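Local coordinates for protein hemoglobin subunit beta (Isurus oxyrinchus, PDB 3MKB) that probably carries oxygen reversibly on a haem iron, as the beta subunit of the four-chain hemoglobin of the shortfin mako shark, at residues S92-L95 against L96-F100; F123-V126 against V127-I131; S17-S20 against S21-G24. All coordinates share one frame; numbering follows the deposited sequence.

Contact 1: residues S92-L95 against L96-F100. With HEM (protoporphyrin IX containing Fe), chain F.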
ATOM      1  N   SER B  92      -5.747   8.931  -1.017  1.00 34.12           N
ATOM      2  CA  SER B  92      -6.066   9.265  -2.390  1.00 32.37           C
ATOM      3  C   SER B  92      -5.167  10.396  -2.984  1.00 32.30           C
ATOM      4  O   SER B  92      -5.127  10.622  -4.192  1.00 29.78           O
ATOM      5  CB  SER B  92      -7.555   9.615  -2.509  1.00 35.20           C
ATOM      6  OG  SER B  92      -8.385   8.493  -2.112  1.00 35.27           O
ATOM      7  N   PHE B  93      -4.436  11.112  -2.145  1.00 30.98           N
ATOM      8  CA  PHE B  93      -3.496  12.114  -2.686  1.00 31.01           C
ATOM      9  C   PHE B  93      -2.540  11.609  -3.804  1.00 31.71           C
ATOM     10  O   PHE B  93      -2.366  12.278  -4.813  1.00 32.53           O
ATOM     11  CB  PHE B  93      -2.656  12.713  -1.552  1.00 31.50           C
ATOM     12  CG  PHE B  93      -3.426  13.688  -0.636  1.00 32.41           C
ATOM     13  CD1 PHE B  93      -4.357  14.571  -1.171  1.00 34.35           C
ATOM     14  CD2 PHE B  93      -3.197  13.706   0.740  1.00 28.97           C
ATOM     15  CE1 PHE B  93      -5.057  15.437  -0.396  1.00 32.44           C
ATOM     16  CE2 PHE B  93      -3.867  14.610   1.551  1.00 32.44           C
ATOM     17  CZ  PHE B  93      -4.826  15.478   0.986  1.00 35.30           C
ATOM     18  N   HIS B  94      -1.889  10.459  -3.616  1.00 30.43           N
ATOM     19  CA  HIS B  94      -0.971   9.947  -4.629  1.00 31.67           C
ATOM     20  C   HIS B  94      -1.665   9.540  -5.935  1.00 30.71           C
ATOM     21  O   HIS B  94      -1.018   9.303  -6.912  1.00 30.62           O
ATOM     22  CB  HIS B  94      -0.139   8.756  -4.066  1.00 31.61           C
ATOM     23  CG  HIS B  94      -0.877   7.448  -4.079  1.00 33.18           C
ATOM     24  ND1 HIS B  94      -0.801   6.556  -5.129  1.00 37.51           N
ATOM     25  CD2 HIS B  94      -1.748   6.905  -3.193  1.00 37.15           C
ATOM     26  CE1 HIS B  94      -1.586   5.516  -4.886  1.00 35.54           C
ATOM     27  NE2 HIS B  94      -2.183   5.714  -3.726  1.00 37.66           N
ATOM     28  N   LEU B  95      -2.973   9.307  -5.912  1.00 31.32           N
ATOM     29  CA  LEU B  95      -3.696   9.018  -7.156  1.00 31.26           C
ATOM     30  C   LEU B  95      -3.654  10.255  -8.058  1.00 30.71           C
ATOM     31  O   LEU B  95      -3.542  10.151  -9.255  1.00 30.83           O
ATOM     32  CB  LEU B  95      -5.135   8.619  -6.836  1.00 31.83           C
ATOM     33  CG  LEU B  95      -5.213   7.425  -5.885  1.00 32.45           C
ATOM     34  CD1 LEU B  95      -6.726   7.012  -5.581  1.00 32.82           C
ATOM     35  CD2 LEU B  95      -4.453   6.266  -6.493  1.00 32.28           C
ATOM     36  N   LEU B  96      -3.750  11.429  -7.459  1.00 20.00           N
ATOM     37  CA  LEU B  96      -3.555  12.668  -8.177  1.00 20.00           C
ATOM     38  C   LEU B  96      -2.133  12.828  -8.662  1.00 20.00           C
ATOM     39  O   LEU B  96      -1.915  13.047  -9.806  1.00 29.41           O
ATOM     40  CB  LEU B  96      -3.944  13.873  -7.335  1.00 20.00           C
ATOM     41  CG  LEU B  96      -3.806  15.196  -8.077  1.00 20.00           C
ATOM     42  CD1 LEU B  96      -4.575  15.162  -9.376  1.00 20.00           C
ATOM     43  CD2 LEU B  96      -4.262  16.364  -7.220  1.00 20.00           C
ATOM     44  N   THR B  97      -1.167  12.725  -7.763  1.00 31.04           N
ATOM     45  CA  THR B  97       0.230  12.944  -8.149  1.00 31.33           C
ATOM     46  C   THR B  97       0.707  11.867  -9.123  1.00 31.03           C
ATOM     47  O   THR B  97       1.427  12.162 -10.011  1.00 30.63           O
ATOM     48  CB  THR B  97       1.153  13.054  -6.950  1.00 31.17           C
ATOM     49  OG1 THR B  97       1.141  11.816  -6.219  1.00 32.81           O
ATOM     50  CG2 THR B  97       0.748  14.256  -6.031  1.00 34.36           C
ATOM     51  N   ASP B  98       0.270  10.624  -8.976  1.00 32.13           N
ATOM     52  CA  ASP B  98       0.641   9.560  -9.962  1.00 30.20           C
ATOM     53  C   ASP B  98       0.093   9.884 -11.362  1.00 30.39           C
ATOM     54  O   ASP B  98       0.722   9.583 -12.373  1.00 30.84           O
ATOM     55  CB  ASP B  98       0.159   8.161  -9.516  1.00 30.52           C
ATOM     56  CG  ASP B  98       0.982   7.599  -8.343  1.00 29.04           C
ATOM     57  OD1 ASP B  98       2.147   8.045  -8.112  1.00 28.42           O
ATOM     58  OD2 ASP B  98       0.452   6.732  -7.619  1.00 30.35           O
ATOM     59  N   SER B  99      -1.074  10.506 -11.427  1.00 29.10           N
ATOM     60  CA  SER B  99      -1.626  10.904 -12.713  1.00 28.23           C
ATOM     61  C   SER B  99      -0.828  12.039 -13.314  1.00 26.43           C
ATOM     62  O   SER B  99      -0.736  12.141 -14.487  1.00 24.90           O
ATOM     63  CB  SER B  99      -3.072  11.376 -12.552  1.00 28.59           C
ATOM     64  OG  SER B  99      -3.853  10.404 -11.908  1.00 29.04           O
ATOM     65  N   PHE B 100      -0.285  12.906 -12.464  1.00 28.46           N
ATOM     66  CA  PHE B 100       0.546  13.992 -12.876  1.00 28.05           C
ATOM     67  C   PHE B 100       1.772  13.418 -13.512  1.00 26.71           C
ATOM     68  O   PHE B 100       2.248  13.921 -14.524  1.00 27.35           O
ATOM     69  CB  PHE B 100       1.021  14.813 -11.660  1.00 29.47           C
ATOM     70  CG  PHE B 100       0.317  16.104 -11.513  1.00 32.64           C
ATOM     71  CD1 PHE B 100       0.802  17.229 -12.151  1.00 33.64           C
ATOM     72  CD2 PHE B 100      -0.863  16.184 -10.746  1.00 34.72           C
ATOM     73  CE1 PHE B 100       0.153  18.456 -12.060  1.00 31.79           C
ATOM     74  CE2 PHE B 100      -1.528  17.410 -10.610  1.00 37.32           C
ATOM     75  CZ  PHE B 100      -1.020  18.558 -11.273  1.00 37.51           C
TER
HETATM   76  CHA HEM F 137      -8.732  22.590  -2.603  1.00 35.46           C
HETATM   77  CHB HEM F 137      -4.023  21.830  -3.319  1.00 36.27           C
HETATM   78  CHC HEM F 137      -4.997  17.163  -3.720  1.00 36.27           C
HETATM   79  CHD HEM F 137      -9.800  17.926  -3.277  1.00 36.71           C
HETATM   80  C1A HEM F 137      -7.382  22.732  -2.677  1.00 38.47           C
HETATM   81  C2A HEM F 137      -6.699  23.953  -2.406  1.00 37.72           C
HETATM   82  C3A HEM F 137      -5.414  23.748  -2.622  1.00 37.03           C
HETATM   83  C4A HEM F 137      -5.245  22.397  -3.023  1.00 37.66           C
HETATM   84  CMA HEM F 137      -4.294  24.798  -2.455  1.00 36.48           C
HETATM   85  CAA HEM F 137      -7.345  25.292  -1.979  1.00 39.03           C
HETATM   86  CBA HEM F 137      -7.589  25.314  -0.476  1.00 43.88           C
HETATM   87  CGA HEM F 137      -8.089  26.700  -0.100  1.00 48.10           C
HETATM   88  O1A HEM F 137      -7.265  27.643   0.014  1.00 51.13           O
HETATM   89  O2A HEM F 137      -9.308  26.863   0.081  1.00 46.63           O
HETATM   90  C1B HEM F 137      -3.831  20.506  -3.507  1.00 36.26           C
HETATM   91  C2B HEM F 137      -2.559  19.832  -3.758  1.00 34.68           C
HETATM   92  C3B HEM F 137      -2.862  18.527  -3.875  1.00 36.05           C
HETATM   93  C4B HEM F 137      -4.309  18.344  -3.698  1.00 35.12           C
HETATM   94  CMB HEM F 137      -1.130  20.456  -3.885  1.00 32.30           C
HETATM   95  CAB HEM F 137      -1.865  17.388  -4.135  1.00 33.24           C
HETATM   96  CBB HEM F 137      -1.921  16.366  -3.270  1.00 35.44           C
HETATM   97  C1C HEM F 137      -6.380  16.971  -3.668  1.00 38.44           C
HETATM   98  C2C HEM F 137      -7.091  15.734  -3.905  1.00 36.51           C
HETATM   99  C3C HEM F 137      -8.392  15.962  -3.810  1.00 39.16           C
HETATM  100  C4C HEM F 137      -8.579  17.338  -3.475  1.00 39.50           C
HETATM  101  CMC HEM F 137      -6.504  14.368  -4.264  1.00 38.80           C
HETATM  102  CAC HEM F 137      -9.533  14.929  -3.966  1.00 41.16           C
HETATM  103  CBC HEM F 137      -9.519  13.994  -4.947  1.00 44.55           C
HETATM  104  C1D HEM F 137      -9.979  19.264  -3.122  1.00 35.09           C
HETATM  105  C2D HEM F 137     -11.243  19.972  -3.064  1.00 35.58           C
HETATM  106  C3D HEM F 137     -10.868  21.428  -2.860  1.00 37.05           C
HETATM  107  C4D HEM F 137      -9.433  21.457  -2.816  1.00 33.55           C
HETATM  108  CMD HEM F 137     -12.664  19.391  -3.195  1.00 33.58           C
HETATM  109  CAD HEM F 137     -11.780  22.673  -2.732  1.00 38.09           C
HETATM  110  CBD HEM F 137     -12.205  23.173  -4.094  1.00 43.69           C
HETATM  111  CGD HEM F 137     -13.295  24.219  -3.814  1.00 51.51           C
HETATM  112  O1D HEM F 137     -13.047  25.420  -4.103  1.00 55.61           O
HETATM  113  O2D HEM F 137     -14.425  23.907  -3.295  1.00 54.02           O
HETATM  114  NA  HEM F 137      -6.468  21.769  -3.065  1.00 38.00           N
HETATM  115  NB  HEM F 137      -4.843  19.584  -3.464  1.00 35.75           N
HETATM  116  NC  HEM F 137      -7.328  17.948  -3.401  1.00 38.74           N
HETATM  117  ND  HEM F 137      -8.954  20.171  -2.953  1.00 39.29           N
HETATM  118 FE   HEM F 137      -6.908  19.791  -3.110  1.00 40.18          FE
HETATM  119  O   HOH W   1      -6.970  19.608  -5.305  1.00 54.51           O

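Contact 2: residues F123-V126 against V127-I131. With HEM (protoporphyrin IX containing Fe), chain F.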
ATOM      1  N   PHE B 123       9.779  14.357  -5.541  1.00 27.32           N
ATOM      2  CA  PHE B 123       9.047  15.610  -5.388  1.00 29.13           C
ATOM      3  C   PHE B 123       7.605  15.409  -4.825  1.00 27.53           C
ATOM      4  O   PHE B 123       7.233  15.976  -3.830  1.00 25.78           O
ATOM      5  CB  PHE B 123       8.982  16.374  -6.716  1.00 28.71           C
ATOM      6  CG  PHE B 123       8.177  17.645  -6.613  1.00 30.15           C
ATOM      7  CD1 PHE B 123       8.583  18.665  -5.744  1.00 29.06           C
ATOM      8  CD2 PHE B 123       7.000  17.786  -7.355  1.00 25.06           C
ATOM      9  CE1 PHE B 123       7.798  19.854  -5.621  1.00 28.98           C
ATOM     10  CE2 PHE B 123       6.220  18.937  -7.285  1.00 28.96           C
ATOM     11  CZ  PHE B 123       6.616  19.989  -6.414  1.00 32.50           C
ATOM     12  N   PHE B 124       6.833  14.553  -5.476  1.00 26.46           N
ATOM     13  CA  PHE B 124       5.474  14.304  -5.067  1.00 27.51           C
ATOM     14  C   PHE B 124       5.258  13.676  -3.681  1.00 29.08           C
ATOM     15  O   PHE B 124       4.265  13.950  -3.014  1.00 29.72           O
ATOM     16  CB  PHE B 124       4.735  13.572  -6.178  1.00 26.29           C
ATOM     17  CG  PHE B 124       4.413  14.446  -7.382  1.00 27.09           C
ATOM     18  CD1 PHE B 124       4.834  14.071  -8.653  1.00 25.24           C
ATOM     19  CD2 PHE B 124       3.687  15.653  -7.255  1.00 31.67           C
ATOM     20  CE1 PHE B 124       4.530  14.825  -9.807  1.00 24.32           C
ATOM     21  CE2 PHE B 124       3.405  16.457  -8.449  1.00 26.00           C
ATOM     22  CZ  PHE B 124       3.828  16.048  -9.679  1.00 24.31           C
ATOM     23  N   GLN B 125       6.186  12.842  -3.250  1.00 31.01           N
ATOM     24  CA  GLN B 125       6.094  12.253  -1.917  1.00 31.42           C
ATOM     25  C   GLN B 125       6.334  13.348  -0.848  1.00 31.58           C
ATOM     26  O   GLN B 125       5.683  13.360   0.156  1.00 31.95           O
ATOM     27  CB  GLN B 125       7.091  11.120  -1.759  1.00 31.90           C
ATOM     28  CG  GLN B 125       6.810  10.229  -0.496  1.00 35.70           C
ATOM     29  CD  GLN B 125       5.393   9.597  -0.509  1.00 42.61           C
ATOM     30  OE1 GLN B 125       5.019   8.906  -1.476  1.00 43.48           O
ATOM     31  NE2 GLN B 125       4.599   9.862   0.551  1.00 40.65           N
ATOM     32  N   VAL B 126       7.262  14.262  -1.095  1.00 30.86           N
ATOM     33  CA  VAL B 126       7.427  15.427  -0.229  1.00 30.73           C
ATOM     34  C   VAL B 126       6.127  16.226  -0.191  1.00 30.47           C
ATOM     35  O   VAL B 126       5.664  16.627   0.871  1.00 30.95           O
ATOM     36  CB  VAL B 126       8.597  16.323  -0.698  1.00 31.27           C
ATOM     37  CG1 VAL B 126       8.680  17.596   0.108  1.00 32.41           C
ATOM     38  CG2 VAL B 126       9.871  15.613  -0.542  1.00 32.54           C
ATOM     39  N   VAL B 127       5.531  16.468  -1.348  1.00 30.57           N
ATOM     40  CA  VAL B 127       4.215  17.120  -1.404  1.00 30.53           C
ATOM     41  C   VAL B 127       3.136  16.284  -0.686  1.00 30.92           C
ATOM     42  O   VAL B 127       2.356  16.827   0.100  1.00 30.63           O
ATOM     43  CB  VAL B 127       3.797  17.459  -2.855  1.00 31.13           C
ATOM     44  CG1 VAL B 127       2.334  18.001  -2.949  1.00 27.21           C
ATOM     45  CG2 VAL B 127       4.799  18.442  -3.461  1.00 32.59           C
ATOM     46  N   ILE B 128       3.089  14.976  -0.918  1.00 30.76           N
ATOM     47  CA  ILE B 128       2.062  14.157  -0.226  1.00 31.33           C
ATOM     48  C   ILE B 128       2.279  14.256   1.295  1.00 32.96           C
ATOM     49  O   ILE B 128       1.324  14.456   2.067  1.00 31.44           O
ATOM     50  CB  ILE B 128       2.060  12.665  -0.669  1.00 30.11           C
ATOM     51  CG1 ILE B 128       1.619  12.534  -2.145  1.00 29.78           C
ATOM     52  CG2 ILE B 128       1.119  11.813   0.260  1.00 31.08           C
ATOM     53  CD1 ILE B 128       2.047  11.171  -2.821  1.00 31.75           C
ATOM     54  N   ASP B 129       3.537  14.154   1.734  1.00 33.70           N
ATOM     55  CA  ASP B 129       3.766  14.201   3.182  1.00 34.41           C
ATOM     56  C   ASP B 129       3.308  15.552   3.746  1.00 34.33           C
ATOM     57  O   ASP B 129       2.684  15.612   4.800  1.00 33.57           O
ATOM     58  CB  ASP B 129       5.235  13.952   3.510  1.00 35.84           C
ATOM     59  CG  ASP B 129       5.685  12.573   3.156  1.00 36.48           C
ATOM     60  OD1 ASP B 129       6.893  12.347   3.233  1.00 38.37           O
ATOM     61  OD2 ASP B 129       4.853  11.715   2.806  1.00 39.51           O
ATOM     62  N   ALA B 130       3.578  16.624   3.012  1.00 35.23           N
ATOM     63  CA  ALA B 130       3.257  17.994   3.445  1.00 34.49           C
ATOM     64  C   ALA B 130       1.747  18.241   3.597  1.00 35.56           C
ATOM     65  O   ALA B 130       1.289  18.798   4.611  1.00 35.19           O
ATOM     66  CB  ALA B 130       3.840  18.980   2.488  1.00 35.98           C
ATOM     67  N   ILE B 131       0.980  17.836   2.581  1.00 34.17           N
ATOM     68  CA  ILE B 131      -0.456  17.988   2.589  1.00 32.89           C
ATOM     69  C   ILE B 131      -1.178  16.948   3.506  1.00 33.50           C
ATOM     70  O   ILE B 131      -2.333  17.171   3.932  1.00 32.90           O
ATOM     71  CB  ILE B 131      -1.035  18.020   1.150  1.00 32.90           C
ATOM     72  CG1 ILE B 131      -2.414  18.698   1.134  1.00 33.20           C
ATOM     73  CG2 ILE B 131      -0.908  16.594   0.456  1.00 29.44           C
ATOM     74  CD1 ILE B 131      -3.021  18.878  -0.267  1.00 30.75           C
TER
HETATM   75  CHA HEM F 137      -8.732  22.590  -2.603  1.00 35.46           C
HETATM   76  CHB HEM F 137      -4.023  21.830  -3.319  1.00 36.27           C
HETATM   77  CHC HEM F 137      -4.997  17.163  -3.720  1.00 36.27           C
HETATM   78  CHD HEM F 137      -9.800  17.926  -3.277  1.00 36.71           C
HETATM   79  C1A HEM F 137      -7.382  22.732  -2.677  1.00 38.47           C
HETATM   80  C2A HEM F 137      -6.699  23.953  -2.406  1.00 37.72           C
HETATM   81  C3A HEM F 137      -5.414  23.748  -2.622  1.00 37.03           C
HETATM   82  C4A HEM F 137      -5.245  22.397  -3.023  1.00 37.66           C
HETATM   83  CMA HEM F 137      -4.294  24.798  -2.455  1.00 36.48           C
HETATM   84  CAA HEM F 137      -7.345  25.292  -1.979  1.00 39.03           C
HETATM   85  CBA HEM F 137      -7.589  25.314  -0.476  1.00 43.88           C
HETATM   86  CGA HEM F 137      -8.089  26.700  -0.100  1.00 48.10           C
HETATM   87  O1A HEM F 137      -7.265  27.643   0.014  1.00 51.13           O
HETATM   88  O2A HEM F 137      -9.308  26.863   0.081  1.00 46.63           O
HETATM   89  C1B HEM F 137      -3.831  20.506  -3.507  1.00 36.26           C
HETATM   90  C2B HEM F 137      -2.559  19.832  -3.758  1.00 34.68           C
HETATM   91  C3B HEM F 137      -2.862  18.527  -3.875  1.00 36.05           C
HETATM   92  C4B HEM F 137      -4.309  18.344  -3.698  1.00 35.12           C
HETATM   93  CMB HEM F 137      -1.130  20.456  -3.885  1.00 32.30           C
HETATM   94  CAB HEM F 137      -1.865  17.388  -4.135  1.00 33.24           C
HETATM   95  CBB HEM F 137      -1.921  16.366  -3.270  1.00 35.44           C
HETATM   96  C1C HEM F 137      -6.380  16.971  -3.668  1.00 38.44           C
HETATM   97  C2C HEM F 137      -7.091  15.734  -3.905  1.00 36.51           C
HETATM   98  C3C HEM F 137      -8.392  15.962  -3.810  1.00 39.16           C
HETATM   99  C4C HEM F 137      -8.579  17.338  -3.475  1.00 39.50           C
HETATM  100  CMC HEM F 137      -6.504  14.368  -4.264  1.00 38.80           C
HETATM  101  CAC HEM F 137      -9.533  14.929  -3.966  1.00 41.16           C
HETATM  102  CBC HEM F 137      -9.519  13.994  -4.947  1.00 44.55           C
HETATM  103  C1D HEM F 137      -9.979  19.264  -3.122  1.00 35.09           C
HETATM  104  C2D HEM F 137     -11.243  19.972  -3.064  1.00 35.58           C
HETATM  105  C3D HEM F 137     -10.868  21.428  -2.860  1.00 37.05           C
HETATM  106  C4D HEM F 137      -9.433  21.457  -2.816  1.00 33.55           C
HETATM  107  CMD HEM F 137     -12.664  19.391  -3.195  1.00 33.58           C
HETATM  108  CAD HEM F 137     -11.780  22.673  -2.732  1.00 38.09           C
HETATM  109  CBD HEM F 137     -12.205  23.173  -4.094  1.00 43.69           C
HETATM  110  CGD HEM F 137     -13.295  24.219  -3.814  1.00 51.51           C
HETATM  111  O1D HEM F 137     -13.047  25.420  -4.103  1.00 55.61           O
HETATM  112  O2D HEM F 137     -14.425  23.907  -3.295  1.00 54.02           O
HETATM  113  NA  HEM F 137      -6.468  21.769  -3.065  1.00 38.00           N
HETATM  114  NB  HEM F 137      -4.843  19.584  -3.464  1.00 35.75           N
HETATM  115  NC  HEM F 137      -7.328  17.948  -3.401  1.00 38.74           N
HETATM  116  ND  HEM F 137      -8.954  20.171  -2.953  1.00 39.29           N
HETATM  117 FE   HEM F 137      -6.908  19.791  -3.110  1.00 40.18          FE
HETATM  118  O   HOH W   1      -6.970  19.608  -5.305  1.00 54.51           O

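Contact 3: residues S17-S20 against S21-G24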
ATOM      1  N   SER B  17       8.535  26.554 -17.637  1.00 27.38           N
ATOM      2  CA  SER B  17       8.240  26.649 -19.090  1.00 29.11           C
ATOM      3  C   SER B  17       7.111  25.738 -19.526  1.00 28.31           C
ATOM      4  O   SER B  17       6.519  25.984 -20.568  1.00 27.87           O
ATOM      5  CB  SER B  17       9.445  26.217 -19.963  1.00 30.02           C
ATOM      6  OG  SER B  17      10.585  27.066 -19.787  1.00 32.48           O
ATOM      7  N   ALA B  18       6.855  24.672 -18.772  1.00 27.37           N
ATOM      8  CA  ALA B  18       5.735  23.807 -19.166  1.00 29.19           C
ATOM      9  C   ALA B  18       4.375  24.459 -18.860  1.00 29.16           C
ATOM     10  O   ALA B  18       4.248  25.349 -18.012  1.00 26.49           O
ATOM     11  CB  ALA B  18       5.849  22.438 -18.567  1.00 29.30           C
ATOM     12  N   ASN B  19       3.350  24.002 -19.565  1.00 30.22           N
ATOM     13  CA  ASN B  19       2.000  24.470 -19.299  1.00 31.91           C
ATOM     14  C   ASN B  19       1.470  23.579 -18.182  1.00 32.15           C
ATOM     15  O   ASN B  19       0.815  22.587 -18.437  1.00 30.84           O
ATOM     16  CB  ASN B  19       1.168  24.358 -20.573  1.00 32.32           C
ATOM     17  CG  ASN B  19      -0.208  25.038 -20.443  1.00 37.29           C
ATOM     18  OD1 ASN B  19      -0.683  25.392 -19.315  1.00 35.63           O
ATOM     19  ND2 ASN B  19      -0.853  25.232 -21.605  1.00 36.24           N
ATOM     20  N   SER B  20       1.883  23.879 -16.956  1.00 31.49           N
ATOM     21  CA  SER B  20       1.512  23.096 -15.761  1.00 32.89           C
ATOM     22  C   SER B  20      -0.012  23.078 -15.435  1.00 32.37           C
ATOM     23  O   SER B  20      -0.486  22.139 -14.886  1.00 31.64           O
ATOM     24  CB  SER B  20       2.332  23.619 -14.565  1.00 33.67           C
ATOM     25  OG  SER B  20       3.751  23.366 -14.792  1.00 35.22           O
ATOM     26  N   SER B  21      -0.758  24.139 -15.738  1.00 33.36           N
ATOM     27  CA  SER B  21      -2.213  24.110 -15.526  1.00 34.54           C
ATOM     28  C   SER B  21      -2.897  23.075 -16.459  1.00 34.14           C
ATOM     29  O   SER B  21      -3.780  22.317 -16.013  1.00 35.44           O
ATOM     30  CB  SER B  21      -2.801  25.508 -15.733  1.00 34.98           C
ATOM     31  OG  SER B  21      -2.428  26.317 -14.605  1.00 41.59           O
ATOM     32  N   ALA B  22      -2.465  23.051 -17.721  1.00 32.97           N
ATOM     33  CA  ALA B  22      -2.933  22.073 -18.710  1.00 33.12           C
ATOM     34  C   ALA B  22      -2.552  20.627 -18.338  1.00 32.75           C
ATOM     35  O   ALA B  22      -3.386  19.725 -18.427  1.00 33.21           O
ATOM     36  CB  ALA B  22      -2.448  22.440 -20.094  1.00 32.67           C
ATOM     37  N   ILE B  23      -1.296  20.414 -17.927  1.00 31.57           N
ATOM     38  CA  ILE B  23      -0.925  19.177 -17.262  1.00 30.78           C
ATOM     39  C   ILE B  23      -1.857  18.799 -16.082  1.00 31.17           C
ATOM     40  O   ILE B  23      -2.309  17.671 -16.030  1.00 31.32           O
ATOM     41  CB  ILE B  23       0.555  19.230 -16.790  1.00 31.41           C
ATOM     42  CG1 ILE B  23       1.513  19.419 -17.987  1.00 30.12           C
ATOM     43  CG2 ILE B  23       0.911  18.031 -15.953  1.00 31.72           C
ATOM     44  CD1 ILE B  23       2.962  19.828 -17.566  1.00 29.88           C
ATOM     45  N   GLY B  24      -2.084  19.717 -15.122  1.00 29.05           N
ATOM     46  CA  GLY B  24      -2.951  19.486 -13.976  1.00 29.92           C
ATOM     47  C   GLY B  24      -4.383  19.162 -14.377  1.00 29.98           C
ATOM     48  O   GLY B  24      -5.014  18.251 -13.813  1.00 29.68           O
TER
HETATM   49  O   HOH W   2      -0.073  26.802 -16.989  1.00 44.97           O

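Contact 1: residues S92-L95 against L96-F100
The first turns of helix 93-108, the G helix of the globin fold, carry this contact beside the haem, with His94 and Asp98 joined one turn apart. His94 ND1 donates to Asp98 OD2 over 2.8 Å, nearly straight at 167°. The carboxylate oxygen lies close to the imidazole plane, at the ring edge, whereas ND1 approaches OD2 from above the carboxylate plane, 40° out of it. With CG set between the backbone N and the carbonyl carbon (chi1 81°), the ring of His94 is carried over toward Asp98. In the backbone of the same pair, His94 O takes the N of Asp98 at 2.8 Å.

One residue further along the helix, Ser99 OG folds back onto Leu95 O at 2.7 Å, almost in line with the C=O bond, and the backbone N of Ser99 adds a weak bond to the same oxygen. This buried hydroxyl is thereby satisfied inside its own helix.

The haem side is apolar. Leu96 CD2 comes within 3.7 Å of HEM CHC, and Phe93 CD1 lies 3.7 Å from the vinyl carbon HEM CBB. Away from these haem contacts, Ser92 OG is hydrogen-bonded to Asp94 OD2 of a neighbouring alpha subunit.

ND1 must carry a proton to donate, and the nearby carboxylate would probably favour a second one on the ring, making it positively charged.

Contact 2: residues F123-V126 against V127-I131
Gln125 and Asp129 join their side chains one turn apart on helix 114-132, the H helix of the globin fold. Gln125 NE2 gives a hydrogen to Asp129 OD2 at 2.9 Å, with 157° at the hydrogen. The oxygen is met on its syn side but well out of the carboxylate plane, while it lies almost in the plane of the amide; the two flat groups are turned 51° apart. The bend in the glutamine chain at chi2 turns the amide forward along the helix, toward Asp129.

Four successive backbone carbonyls are satisfied from one turn on. Phe123 O accepts from Val127 N, Phe124 O from Ile128 N at 2.6 Å, Gln125 O from Asp129 N and Val126 O from Ala130 N. Asp129 therefore meets Gln125 twice, through its backbone N and its carboxylate. Ile128 O is hydrogen-bonded to Ser132 OG, and Ile131 O bonds to Ser79 OG.

The apolar pairing is a CH-pi contact: Val127 CG2 sits over one face of the Phe123 ring, 4.0 Å from its centroid and 20° off the normal. Ala64 of helix 50-65 packs against both residues. Phe124 and Ile128 face helix 93-108, while Val126 packs on Val1 and Trp3 near the chain start.

At the haem end, Ile131 belongs to the ligand pocket, and its CD1 rests 3.6 Å from HEM C3B on the porphyrin rim.

Contact 3: residues S17-S20 against S21-G24
Asn19 OD1 reaches the backbone N of Ala22 at 3.3 Å, a weak bond. The same oxygen takes a hydrogen from water 2 at 2.8 Å, and that water in turn accepts from Ser21 N at 3.0 Å. One side-chain oxygen therefore serves two successive amides, Ala22 directly and Ser21 through the water. With CG anti to the backbone N (chi1 -171°), the amide group swings forward against the methyl of Ala22, whose CB lies 3.4 Å from Asn19 CG.

Backbone bonds carry on from there. Asn19 O accepts from Ile23 N in an almost perfectly straight bond, 179° at the hydrogen, and Ser20 O accepts from Gly24 N at 2.9 Å. Asn19 is the N-cap of helix 20-34, the B helix of the globin fold, entered from the short turn that follows helix 5-17. Ala18 has left helical geometry, and Asn19 is also the centre of an inverse gamma turn, in which Ser20 N bonds weakly to Ala18 O.

The Ile23 side chain lies back along the turn: its CD1 touches Ala18 CB at 4.0 Å, and its CG1 lies 3.3 Å from Asn19 O. Replacing Ile23 by an alanine would probably cost the Ala18 methyl its contact with CD1 and open a gap toward helix 93-108.

That helix supplies the outer shell: Phe100, Glu103 and Leu107 pack on Ile23, and Leu107 also meets Ala18. Helix 50-65 comes in at Val58, which touches both Ser20 and Ser21.

Helix 93-108, which carries contact 1, touches both of the other contacts. The centres of contacts 1 and 2 are about 11 Å apart: Thr97 CG2 packs on Phe124 CD2 at 3.5 Å, and His94 CB lies 3.5 Å from Ile128 CD1. Farther along, the Phe100 ring reaches contact 3, with its CZ 3.4 Å from Gly24 CA. Contacts 2 and 3 lie on opposite sides of the chain's centre and do not touch, their nearest atoms being about 7 Å apart. The haem is shared by contacts 1 and 2 alone; its iron, FE, binds the oxygen of water 1 at 2.2 Å, whereas the nearest atoms of Gly24 and the haem are about 10 Å apart.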